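Local coordinates for putative DNA-binding protein (PDB 3BS3) that probably binds DNA as a small helical helix-turn-helix protein of the XRE family, and is found here as a pair of subunits, at residues M10-I15 with K47-L52. Residues are numbered along the deposited sequence; the frame is centred on the assembly and turned at random. Where two conformers were deposited one is given.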
HETATM    1  N   MSE A  10      12.661  -0.796  -3.689  1.00 46.37           N
HETATM    2  CA  MSE A  10      11.504  -1.648  -4.085  1.00 47.03           C
HETATM    3  C   MSE A  10      10.767  -2.196  -2.862  1.00 45.20           C
HETATM    4  O   MSE A  10      11.370  -2.422  -1.806  1.00 45.12           O
HETATM    5  CB  MSE A  10      11.948  -2.783  -5.019  1.00 46.74           C
HETATM    6  CG  MSE A  10      10.911  -3.890  -5.200  1.00 48.90           C
HETATM    7 SE   MSE A  10      10.697  -4.529  -7.034  0.50 51.88          SE
HETATM    8  CE  MSE A  10      10.128  -2.864  -7.900  1.00 50.83           C
HETATM    9  N   MSE A  11       9.456  -2.389  -3.025  1.00 43.54           N
HETATM   10  CA  MSE A  11       8.597  -2.930  -1.980  1.00 42.33           C
HETATM   11  C   MSE A  11       7.523  -3.815  -2.603  1.00 39.06           C
HETATM   12  O   MSE A  11       6.776  -3.408  -3.513  1.00 38.85           O
HETATM   13  CB  MSE A  11       8.000  -1.792  -1.135  1.00 42.34           C
HETATM   14  CG  MSE A  11       6.917  -2.182  -0.128  1.00 43.65           C
HETATM   15 SE   MSE A  11       6.609  -0.665   1.074  0.70 49.16          SE
HETATM   16  CE  MSE A  11       6.155   0.675  -0.256  1.00 49.74           C
ATOM     17  N   LEU A  12       7.457  -5.054  -2.122  1.00 34.38           N
ATOM     18  CA  LEU A  12       6.486  -5.980  -2.642  1.00 30.50           C
ATOM     19  C   LEU A  12       5.632  -6.483  -1.499  1.00 28.06           C
ATOM     20  O   LEU A  12       5.779  -6.040  -0.356  1.00 26.50           O
ATOM     21  CB  LEU A  12       7.186  -7.134  -3.371  1.00 30.87           C
ATOM     22  CG  LEU A  12       8.110  -6.845  -4.560  1.00 34.01           C
ATOM     23  CD1 LEU A  12       8.889  -8.098  -4.879  1.00 33.01           C
ATOM     24  CD2 LEU A  12       7.337  -6.353  -5.810  1.00 34.82           C
ATOM     25  N   ASN A  13       4.705  -7.384  -1.814  1.00 25.75           N
ATOM     26  CA  ASN A  13       3.904  -7.974  -0.774  1.00 24.83           C
ATOM     27  C   ASN A  13       4.193  -9.464  -0.617  1.00 25.09           C
ATOM     28  O   ASN A  13       4.742 -10.082  -1.515  1.00 25.43           O
ATOM     29  CB  ASN A  13       2.414  -7.703  -1.026  1.00 24.89           C
ATOM     30  CG  ASN A  13       1.828  -8.599  -2.109  1.00 24.55           C
ATOM     31  OD1 ASN A  13       1.628  -9.797  -1.888  1.00 24.27           O
ATOM     32  ND2 ASN A  13       1.520  -8.012  -3.274  1.00 25.01           N
ATOM     33  N   ARG A  14       3.789  -9.999   0.525  1.00 24.45           N
ATOM     34  CA  ARG A  14       3.996 -11.417   0.860  1.00 25.59           C
ATOM     35  C   ARG A  14       2.695 -12.180   0.924  1.00 26.45           C
ATOM     36  O   ARG A  14       2.615 -13.240   1.566  1.00 26.05           O
ATOM     37  CB  ARG A  14       4.733 -11.540   2.211  1.00 25.09           C
ATOM     38  CG  ARG A  14       6.042 -10.832   2.268  1.00 26.48           C
ATOM     39  CD  ARG A  14       6.770 -11.118   3.571  1.00 24.90           C
ATOM     40  NE  ARG A  14       7.144 -12.536   3.692  1.00 23.57           N
ATOM     41  CZ  ARG A  14       6.609 -13.386   4.575  1.00 24.36           C
ATOM     42  NH1 ARG A  14       5.642 -12.995   5.400  1.00 25.25           N
ATOM     43  NH2 ARG A  14       7.034 -14.648   4.629  1.00 24.09           N
ATOM     44  N   ILE A  15       1.652 -11.663   0.268  1.00 25.20           N
ATOM     45  CA  ILE A  15       0.339 -12.287   0.407  1.00 26.05           C
ATOM     46  C   ILE A  15       0.346 -13.746  -0.040  1.00 25.68           C
ATOM     47  O   ILE A  15      -0.276 -14.596   0.586  1.00 26.43           O
ATOM     48  CB  ILE A  15      -0.766 -11.456  -0.323  1.00 25.29           C
ATOM     49  CG1 ILE A  15      -0.903 -10.109   0.402  1.00 25.98           C
ATOM     50  CG2 ILE A  15      -2.084 -12.215  -0.322  1.00 27.55           C
ATOM     51  CD1 ILE A  15      -1.712  -9.083  -0.417  1.00 26.28           C
ATOM     52  N   LYS A  47       2.154  -8.598  -9.490  1.00 24.48           N
ATOM     53  CA  LYS A  47       1.900  -7.863 -10.732  0.50 25.15           C
ATOM     54  C   LYS A  47       1.182  -6.543 -10.472  1.00 25.05           C
ATOM     55  O   LYS A  47       1.294  -5.602 -11.263  1.00 25.64           O
ATOM     56  CB  LYS A  47       1.072  -8.704 -11.710  0.50 24.97           C
ATOM     57  CG  LYS A  47       1.748  -9.974 -12.173  0.50 25.33           C
ATOM     58  CD  LYS A  47       1.005 -10.594 -13.344  0.50 25.45           C
ATOM     59  CE  LYS A  47       1.390 -12.055 -13.522  0.50 26.08           C
ATOM     60  NZ  LYS A  47       0.945 -12.563 -14.850  0.50 25.09           N
ATOM     61  N   SER A  48       0.416  -6.510  -9.384  1.00 25.12           N
ATOM     62  CA  SER A  48      -0.195  -5.266  -8.919  0.70 24.96           C
ATOM     63  C   SER A  48      -0.194  -5.297  -7.397  1.00 24.37           C
ATOM     64  O   SER A  48       0.155  -6.310  -6.788  1.00 23.57           O
ATOM     65  CB  SER A  48      -1.613  -5.102  -9.455  0.70 24.79           C
ATOM     66  OG  SER A  48      -2.476  -6.029  -8.834  0.70 26.58           O
ATOM     67  N   GLN A  49      -0.554  -4.172  -6.779  1.00 23.72           N
ATOM     68  CA  GLN A  49      -0.395  -4.053  -5.326  1.00 23.62           C
ATOM     69  C   GLN A  49      -1.628  -3.478  -4.649  1.00 23.73           C
ATOM     70  O   GLN A  49      -2.268  -2.575  -5.202  1.00 23.72           O
ATOM     71  CB  GLN A  49       0.816  -3.138  -5.018  1.00 23.22           C
ATOM     72  CG  GLN A  49       2.163  -3.596  -5.567  1.00 23.64           C
ATOM     73  CD  GLN A  49       2.634  -4.911  -4.959  1.00 22.81           C
ATOM     74  OE1 GLN A  49       2.159  -5.322  -3.906  1.00 23.91           O
ATOM     75  NE2 GLN A  49       3.569  -5.574  -5.633  1.00 25.12           N
ATOM     76  N   PRO A  50      -1.940  -3.973  -3.443  1.00 24.48           N
ATOM     77  CA  PRO A  50      -3.026  -3.444  -2.628  1.00 24.33           C
ATOM     78  C   PRO A  50      -2.647  -2.068  -2.069  1.00 24.72           C
ATOM     79  O   PRO A  50      -1.449  -1.757  -1.927  1.00 24.72           O
ATOM     80  CB  PRO A  50      -3.134  -4.452  -1.499  1.00 25.05           C
ATOM     81  CG  PRO A  50      -1.715  -5.014  -1.356  1.00 24.84           C
ATOM     82  CD  PRO A  50      -1.226  -5.082  -2.767  1.00 24.87           C
ATOM     83  N   SER A  51      -3.665  -1.261  -1.773  1.00 24.32           N
ATOM     84  CA  SER A  51      -3.462  -0.026  -1.010  1.00 24.40           C
ATOM     85  C   SER A  51      -3.152  -0.410   0.439  1.00 23.68           C
ATOM     86  O   SER A  51      -3.404  -1.553   0.848  1.00 23.74           O
ATOM     87  CB  SER A  51      -4.729   0.820  -1.067  1.00 24.65           C
ATOM     88  OG  SER A  51      -5.751   0.184  -0.319  1.00 26.19           O
ATOM     89  N   LEU A  52      -2.632   0.537   1.226  1.00 23.53           N
ATOM     90  CA  LEU A  52      -2.308   0.205   2.624  1.00 22.92           C
ATOM     91  C   LEU A  52      -3.539  -0.247   3.429  1.00 23.82           C
ATOM     92  O   LEU A  52      -3.425  -1.156   4.248  1.00 24.05           O
ATOM     93  CB  LEU A  52      -1.622   1.380   3.327  1.00 22.49           C
ATOM     94  CG  LEU A  52      -0.266   1.838   2.770  1.00 22.86           C
ATOM     95  CD1 LEU A  52       0.276   2.980   3.618  1.00 21.94           C
ATOM     96  CD2 LEU A  52       0.719   0.660   2.785  1.00 25.08           C
TER
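In this helix-turn-helix fold, N13 and Q49 join the N-terminal arm to the loop between helices 37-44 and 52-62. The link is one amide-to-amide hydrogen bond. N13 ND2 donates a hydrogen bond to Q49 OE1 at 2.8 Å, nearly straight at 171°. OE1 lies in the amide plane of N13, while ND2 sits 31° off the carbonyl plane of Q49. The two amide planes are steeply turned, 68° apart. The Q49 chain is bent at chi2, which places CD where OE1 can meet N13.

Both amides have further partners. N13 OD1 accepts from I15 N at 2.9 Å, on a lone pair in the carbonyl plane. This is an Asx turn, and it leads into helix 15-21. N13 ND2 also bonds to the backbone O of W43, so both ends of the amide are held and its rotation is fixed. N46 OD1 receives both Q49 NE2 and the backbone N of N13, a second tie between arm and loop.

Van der Waals contacts flank the polar link. L12 CD2 rests 3.9 Å from Q49 NE2. P50 meets the arm through CD and CG: CD lies 4.0 Å from N13 ND2, and CG makes an apolar contact with I15 CD1 at 4.2 Å. On the second subunit, L52 packs on N13 and D53 on Q49, so the contact borders the dimer interface.

The arrangement is an Asx turn at a helix start, tied by side-chain amides to an interhelical loop of an XRE-type helix-turn-helix domain.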